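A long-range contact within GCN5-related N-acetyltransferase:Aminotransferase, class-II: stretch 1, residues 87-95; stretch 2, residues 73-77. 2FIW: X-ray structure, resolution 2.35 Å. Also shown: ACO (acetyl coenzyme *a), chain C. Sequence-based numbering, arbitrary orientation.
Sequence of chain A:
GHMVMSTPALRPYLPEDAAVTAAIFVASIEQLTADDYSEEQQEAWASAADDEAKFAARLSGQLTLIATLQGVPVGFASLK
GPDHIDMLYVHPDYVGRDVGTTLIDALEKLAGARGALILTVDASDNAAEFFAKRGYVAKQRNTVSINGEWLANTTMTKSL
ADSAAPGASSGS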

HETATM    1  N   MSE A  87      -0.914  -0.846   4.156  1.00 37.69           N
HETATM    2  CA  MSE A  87      -0.501  -1.393   2.871  1.00 38.89           C
HETATM    3  C   MSE A  87      -1.020  -0.566   1.711  1.00 36.84           C
HETATM    4  O   MSE A  87      -2.152  -0.065   1.751  1.00 36.61           O
HETATM    5  CB  MSE A  87      -0.986  -2.836   2.728  1.00 38.43           C
HETATM    6  CG  MSE A  87      -0.433  -3.756   3.797  1.00 40.94           C
HETATM    7 SE   MSE A  87      -0.858  -5.592   3.506  0.70 47.02          SE
HETATM    8  CE  MSE A  87      -2.649  -5.505   3.856  1.00 45.79           C
ATOM      9  N   LEU A  88      -0.169  -0.424   0.695  1.00 35.39           N
ATOM     10  CA  LEU A  88      -0.477   0.247  -0.564  1.00 34.52           C
ATOM     11  C   LEU A  88       0.391  -0.395  -1.629  1.00 34.04           C
ATOM     12  O   LEU A  88       1.607  -0.233  -1.602  1.00 34.12           O
ATOM     13  CB  LEU A  88      -0.132   1.735  -0.495  1.00 34.10           C
ATOM     14  CG  LEU A  88      -0.894   2.728  -1.390  1.00 34.92           C
ATOM     15  CD1 LEU A  88      -0.014   3.905  -1.803  1.00 33.68           C
ATOM     16  CD2 LEU A  88      -1.629   2.155  -2.605  1.00 31.04           C
ATOM     17  N   TYR A  89      -0.218  -1.138  -2.545  1.00 33.51           N
ATOM     18  CA  TYR A  89       0.523  -1.866  -3.584  1.00 33.05           C
ATOM     19  C   TYR A  89      -0.253  -1.836  -4.896  1.00 33.02           C
ATOM     20  O   TYR A  89      -1.352  -2.379  -4.999  1.00 33.38           O
ATOM     21  CB  TYR A  89       0.838  -3.317  -3.148  1.00 32.59           C
ATOM     22  CG  TYR A  89       1.697  -3.363  -1.918  1.00 32.25           C
ATOM     23  CD1 TYR A  89       3.093  -3.337  -2.020  1.00 31.65           C
ATOM     24  CD2 TYR A  89       1.123  -3.383  -0.641  1.00 31.36           C
ATOM     25  CE1 TYR A  89       3.905  -3.338  -0.875  1.00 32.86           C
ATOM     26  CE2 TYR A  89       1.916  -3.384   0.517  1.00 30.45           C
ATOM     27  CZ  TYR A  89       3.310  -3.367   0.392  1.00 33.74           C
ATOM     28  OH  TYR A  89       4.116  -3.359   1.521  1.00 33.96           O
ATOM     29  N   VAL A  90       0.316  -1.165  -5.883  1.00 33.24           N
ATOM     30  CA  VAL A  90      -0.227  -1.133  -7.237  1.00 33.72           C
ATOM     31  C   VAL A  90       0.612  -2.055  -8.104  1.00 34.11           C
ATOM     32  O   VAL A  90       1.832  -2.064  -7.979  1.00 34.51           O
ATOM     33  CB  VAL A  90      -0.206   0.313  -7.806  1.00 33.58           C
ATOM     34  CG1 VAL A  90      -0.765   0.362  -9.272  1.00 33.09           C
ATOM     35  CG2 VAL A  90      -0.990   1.250  -6.869  1.00 33.04           C
ATOM     36  N   HIS A  91      -0.030  -2.832  -8.972  1.00 34.91           N
ATOM     37  CA  HIS A  91       0.687  -3.720  -9.883  1.00 35.92           C
ATOM     38  C   HIS A  91       1.627  -2.874 -10.739  1.00 36.15           C
ATOM     39  O   HIS A  91       1.247  -1.762 -11.121  1.00 36.51           O
ATOM     40  CB  HIS A  91      -0.296  -4.506 -10.765  1.00 36.93           C
ATOM     41  CG  HIS A  91       0.321  -5.683 -11.450  1.00 37.77           C
ATOM     42  ND1 HIS A  91       0.904  -5.595 -12.701  1.00 39.96           N
ATOM     43  CD2 HIS A  91       0.493  -6.962 -11.042  1.00 38.50           C
ATOM     44  CE1 HIS A  91       1.393  -6.778 -13.038  1.00 39.99           C
ATOM     45  NE2 HIS A  91       1.151  -7.628 -12.053  1.00 39.55           N
ATOM     46  N   PRO A  92       2.866  -3.365 -11.005  1.00 36.18           N
ATOM     47  CA  PRO A  92       3.848  -2.603 -11.800  1.00 36.53           C
ATOM     48  C   PRO A  92       3.378  -2.216 -13.215  1.00 36.98           C
ATOM     49  O   PRO A  92       3.774  -1.187 -13.728  1.00 36.99           O
ATOM     50  CB  PRO A  92       5.055  -3.538 -11.873  1.00 36.50           C
ATOM     51  CG  PRO A  92       4.588  -4.851 -11.441  1.00 36.24           C
ATOM     52  CD  PRO A  92       3.429  -4.647 -10.544  1.00 36.17           C
ATOM     53  N   ASP A  93       2.519  -3.029 -13.818  1.00 37.72           N
ATOM     54  CA  ASP A  93       1.940  -2.712 -15.113  1.00 38.22           C
ATOM     55  C   ASP A  93       0.897  -1.587 -15.096  1.00 38.05           C
ATOM     56  O   ASP A  93       0.501  -1.116 -16.157  1.00 37.70           O
ATOM     57  CB  ASP A  93       1.382  -3.983 -15.763  1.00 38.53           C
ATOM     58  CG  ASP A  93       2.492  -4.951 -16.173  1.00 40.30           C
ATOM     59  OD1 ASP A  93       3.567  -4.463 -16.583  1.00 41.81           O
ATOM     60  OD2 ASP A  93       2.309  -6.184 -16.074  1.00 42.40           O
ATOM     61  N   TYR A  94       0.489  -1.131 -13.908  1.00 37.63           N
ATOM     62  CA  TYR A  94      -0.583  -0.134 -13.817  1.00 37.48           C
ATOM     63  C   TYR A  94      -0.266   1.106 -13.008  1.00 37.49           C
ATOM     64  O   TYR A  94      -1.182   1.849 -12.616  1.00 37.80           O
ATOM     65  CB  TYR A  94      -1.861  -0.779 -13.314  1.00 37.68           C
ATOM     66  CG  TYR A  94      -2.350  -1.856 -14.247  1.00 38.19           C
ATOM     67  CD1 TYR A  94      -3.201  -1.546 -15.309  1.00 38.10           C
ATOM     68  CD2 TYR A  94      -1.947  -3.177 -14.083  1.00 39.29           C
ATOM     69  CE1 TYR A  94      -3.647  -2.522 -16.177  1.00 38.32           C
ATOM     70  CE2 TYR A  94      -2.380  -4.169 -14.956  1.00 40.18           C
ATOM     71  CZ  TYR A  94      -3.230  -3.830 -15.998  1.00 39.30           C
ATOM     72  OH  TYR A  94      -3.675  -4.814 -16.846  1.00 40.45           O
ATOM     73  N   VAL A  95       1.022   1.341 -12.767  1.00 36.98           N
ATOM     74  CA  VAL A  95       1.476   2.502 -11.989  1.00 36.84           C
ATOM     75  C   VAL A  95       1.376   3.764 -12.846  1.00 36.89           C
ATOM     76  O   VAL A  95       1.280   3.665 -14.065  1.00 36.86           O
ATOM     77  CB  VAL A  95       2.925   2.296 -11.405  1.00 36.82           C
ATOM     78  CG1 VAL A  95       2.918   1.207 -10.370  1.00 35.05           C
ATOM     79  CG2 VAL A  95       3.934   1.959 -12.512  1.00 36.55           C
TER
HETATM   80  N1A ACO C 200       0.984  11.460 -16.209  1.00 75.65           N
HETATM   81  C2A ACO C 200       2.030  11.731 -15.403  1.00 75.21           C
HETATM   82  N3A ACO C 200       2.017  11.393 -14.100  1.00 75.42           N
HETATM   83  C4A ACO C 200       0.949  10.755 -13.526  1.00 75.58           C
HETATM   84  C5A ACO C 200      -0.163  10.440 -14.290  1.00 75.66           C
HETATM   85  C6A ACO C 200      -0.124  10.829 -15.732  1.00 75.66           C
HETATM   86  N6A ACO C 200      -1.169  10.564 -16.555  1.00 75.39           N
HETATM   87  N7A ACO C 200      -1.055   9.825 -13.480  1.00 74.97           N
HETATM   88  C8A ACO C 200      -0.503   9.757 -12.244  1.00 75.13           C
HETATM   89  N9A ACO C 200       0.708  10.331 -12.278  1.00 74.85           N
HETATM   90  C1B ACO C 200       1.696  10.489 -11.178  1.00 73.98           C
HETATM   91  C2B ACO C 200       1.195  11.243  -9.960  1.00 72.43           C
HETATM   92  O2B ACO C 200       1.295  12.655 -10.153  1.00 72.08           O
HETATM   93  C3B ACO C 200       2.148  10.749  -8.884  1.00 71.99           C
HETATM   94  O3B ACO C 200       3.258  11.634  -8.723  1.00 74.48           O
HETATM   95  P3B ACO C 200       4.093  11.732  -7.337  1.00 78.25           P
HETATM   96  O7A ACO C 200       4.983  10.496  -7.255  1.00 77.57           O
HETATM   97  O8A ACO C 200       3.035  11.753  -6.258  1.00 78.43           O
HETATM   98  O9A ACO C 200       4.848  13.032  -7.506  1.00 77.56           O
HETATM   99  C4B ACO C 200       2.636   9.376  -9.364  1.00 68.95           C
HETATM  100  O4B ACO C 200       2.186   9.224 -10.711  1.00 71.09           O
HETATM  101  C5B ACO C 200       2.082   8.223  -8.528  1.00 63.02           C
HETATM  102  O5B ACO C 200       0.669   8.427  -8.371  1.00 54.79           O
HETATM  103  P1A ACO C 200      -0.418   7.266  -8.608  1.00 48.53           P
HETATM  104  O1A ACO C 200      -0.477   6.917 -10.081  1.00 49.51           O
HETATM  105  O2A ACO C 200      -1.652   7.745  -7.876  1.00 48.16           O
HETATM  106  O3A ACO C 200       0.245   6.061  -7.761  1.00 45.60           O
HETATM  107  P2A ACO C 200       0.547   4.613  -8.352  1.00 41.65           P
HETATM  108  O4A ACO C 200       1.700   4.736  -9.311  1.00 44.71           O
HETATM  109  O5A ACO C 200      -0.756   4.033  -8.819  1.00 42.12           O
HETATM  110  O6A ACO C 200       1.028   3.779  -7.049  1.00 43.66           O
HETATM  111  CBP ACO C 200       2.652   3.214  -5.249  1.00 45.02           C
HETATM  112  CCP ACO C 200       1.867   4.298  -6.007  1.00 43.57           C
HETATM  113  CDP ACO C 200       3.611   3.919  -4.297  1.00 43.26           C
HETATM  114  CEP ACO C 200       1.691   2.328  -4.472  1.00 45.09           C
HETATM  115  CAP ACO C 200       3.429   2.297  -6.225  1.00 44.88           C
HETATM  116  OAP ACO C 200       4.509   2.997  -6.868  1.00 45.36           O
HETATM  117  C9P ACO C 200       3.918   0.952  -5.697  1.00 44.20           C
HETATM  118  O9P ACO C 200       3.131  -0.117  -5.759  1.00 43.50           O
HETATM  119  N8P ACO C 200       5.092   0.848  -5.227  1.00 43.74           N
HETATM  120  C7P ACO C 200       5.802  -0.332  -4.714  1.00 45.27           C
HETATM  121  C6P ACO C 200       5.264  -0.860  -3.383  1.00 44.80           C
HETATM  122  C5P ACO C 200       5.398   0.213  -2.345  1.00 46.14           C
HETATM  123  O5P ACO C 200       6.420   0.882  -2.258  1.00 47.39           O
HETATM  124  N4P ACO C 200       4.350   0.391  -1.557  1.00 46.34           N
HETATM  125  C3P ACO C 200       4.244   1.385  -0.508  1.00 48.95           C
HETATM  126  C2P ACO C 200       4.866   0.790   0.745  1.00 51.29           C
HETATM  127  S1P ACO C 200       4.248   1.798   2.040  1.00 52.22           S
HETATM  128  C   ACO C 200       3.070   0.872   2.770  1.00 52.42           C
HETATM  129  O   ACO C 200       2.524  -0.037   2.155  1.00 51.94           O
HETATM  130  CH3 ACO C 200       2.751   1.136   4.028  1.00 52.75           C
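Stretch 2, residues 73-77: PVGFA

Three backbone hydrogen bonds hold stretch 2 (residues 73-77) against stretch 1. F76 is doubly bonded to Y89, its N donating to Y89 O at 2.9 Å and its O accepting from Y89 N at 2.9 Å, the narrow ring of an antiparallel hydrogen-bonded pair. Two residues further along stretch 1, H91 N donates to V74 O at 2.8 Å with an N-H...O angle of 166°, extending the ladder to where the strand of stretch 1 gives way to loop.

Stretch 2 is part of a longer strand, extended but for V74, whose psi is near 0° (phi/psi -128/0); it runs antiparallel to strand 87-90, with 166° between the N-to-C directions and a closest approach of the axes of 4.7 Å. The register sets A77 against L88, F76 against Y89 and G75 against V90. CA-CA distances follow the bridge type: 5.5 Å for F76 and Y89, but 4.3 Å for A77 and L88 and 4.0 Å for G75 and V90, the two non-hydrogen-bonded pairs. Close CA-H...O contacts supplement the ladder, with A77 CA 3.0 Å from M87 O, G75 CA 3.2 Å from Y89 O and F76 O 3.5 Å from L88 CA.

The other edge of strand 87-90 is taken up by acetyl coenzyme A: V90 N donates to its O9P at 3.0 Å, L88 O accepts from its N4P at 2.8 Å, and L88 N makes a weak bond to the acetyl O at 3.1 Å. The backbone of stretch 1 thus bonds to stretch 2 through Y89 and H91, and to the cofactor through L88 and V90.

Side chains of F76 and Y89 share one face of the sheet. Their ring planes lie at 26°, but the centroids are 5.6 Å apart and the rings barely overlap; the closer packing is F76 CE1 on Y89 CB, 3.6 Å. The selenomethionine M87 reaches the edge of the F76 ring, its CE 4.0 Å from F76 CE2. On the face shared by A77, L88 and V90 the packing is lighter: A77 CB lies 4.2 Å from L88 CD2, and G75 offers V90 no side chain.

Beyond the ladder, the turn after H91, closed by Y94 N donating to H91 O at 3.0 Å, brings Y94 back to V74. V74 CG1 sits over the face of the Y94 ring, 3.6 Å from its centroid and almost on the ring normal. Together the two stretches bury 455 Å².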

ATOM      1  N   PRO A  73      -8.247  -6.769 -10.950  1.00 39.24           N
ATOM      2  CA  PRO A  73      -7.545  -6.142  -9.835  1.00 38.86           C
ATOM      3  C   PRO A  73      -6.132  -5.689 -10.229  1.00 38.12           C
ATOM      4  O   PRO A  73      -5.350  -6.479 -10.772  1.00 38.28           O
ATOM      5  CB  PRO A  73      -7.495  -7.258  -8.783  1.00 38.66           C
ATOM      6  CG  PRO A  73      -8.594  -8.187  -9.168  1.00 38.02           C
ATOM      7  CD  PRO A  73      -8.551  -8.176 -10.648  1.00 38.98           C
ATOM      8  N   VAL A  74      -5.836  -4.422  -9.953  1.00 36.61           N
ATOM      9  CA  VAL A  74      -4.605  -3.776 -10.392  1.00 35.62           C
ATOM     10  C   VAL A  74      -3.867  -3.101  -9.225  1.00 34.94           C
ATOM     11  O   VAL A  74      -2.813  -2.505  -9.434  1.00 34.94           O
ATOM     12  CB  VAL A  74      -4.868  -2.698 -11.509  1.00 35.68           C
ATOM     13  CG1 VAL A  74      -5.474  -3.338 -12.757  1.00 36.63           C
ATOM     14  CG2 VAL A  74      -5.751  -1.563 -11.013  1.00 34.32           C
ATOM     15  N   GLY A  75      -4.437  -3.192  -8.019  1.00 33.51           N
ATOM     16  CA  GLY A  75      -3.908  -2.516  -6.839  1.00 32.05           C
ATOM     17  C   GLY A  75      -4.762  -2.762  -5.612  1.00 31.29           C
ATOM     18  O   GLY A  75      -5.939  -3.114  -5.729  1.00 30.76           O
ATOM     19  N   PHE A  76      -4.170  -2.602  -4.429  1.00 29.90           N
ATOM     20  CA  PHE A  76      -4.924  -2.691  -3.182  1.00 29.60           C
ATOM     21  C   PHE A  76      -4.285  -1.841  -2.068  1.00 29.86           C
ATOM     22  O   PHE A  76      -3.088  -1.474  -2.124  1.00 30.36           O
ATOM     23  CB  PHE A  76      -5.119  -4.160  -2.732  1.00 29.50           C
ATOM     24  CG  PHE A  76      -3.892  -4.763  -2.106  1.00 29.81           C
ATOM     25  CD1 PHE A  76      -2.846  -5.244  -2.908  1.00 28.78           C
ATOM     26  CD2 PHE A  76      -3.752  -4.807  -0.714  1.00 28.99           C
ATOM     27  CE1 PHE A  76      -1.702  -5.783  -2.325  1.00 28.95           C
ATOM     28  CE2 PHE A  76      -2.617  -5.350  -0.124  1.00 28.43           C
ATOM     29  CZ  PHE A  76      -1.589  -5.842  -0.933  1.00 28.19           C
ATOM     30  N   ALA A  77      -5.087  -1.497  -1.072  1.00 29.31           N
ATOM     31  CA  ALA A  77      -4.568  -0.783   0.084  1.00 29.46           C
ATOM     32  C   ALA A  77      -5.335  -1.211   1.328  1.00 29.63           C
ATOM     33  O   ALA A  77      -6.451  -1.718   1.235  1.00 29.00           O
ATOM     34  CB  ALA A  77      -4.638   0.730  -0.125  1.00 28.71           C
TER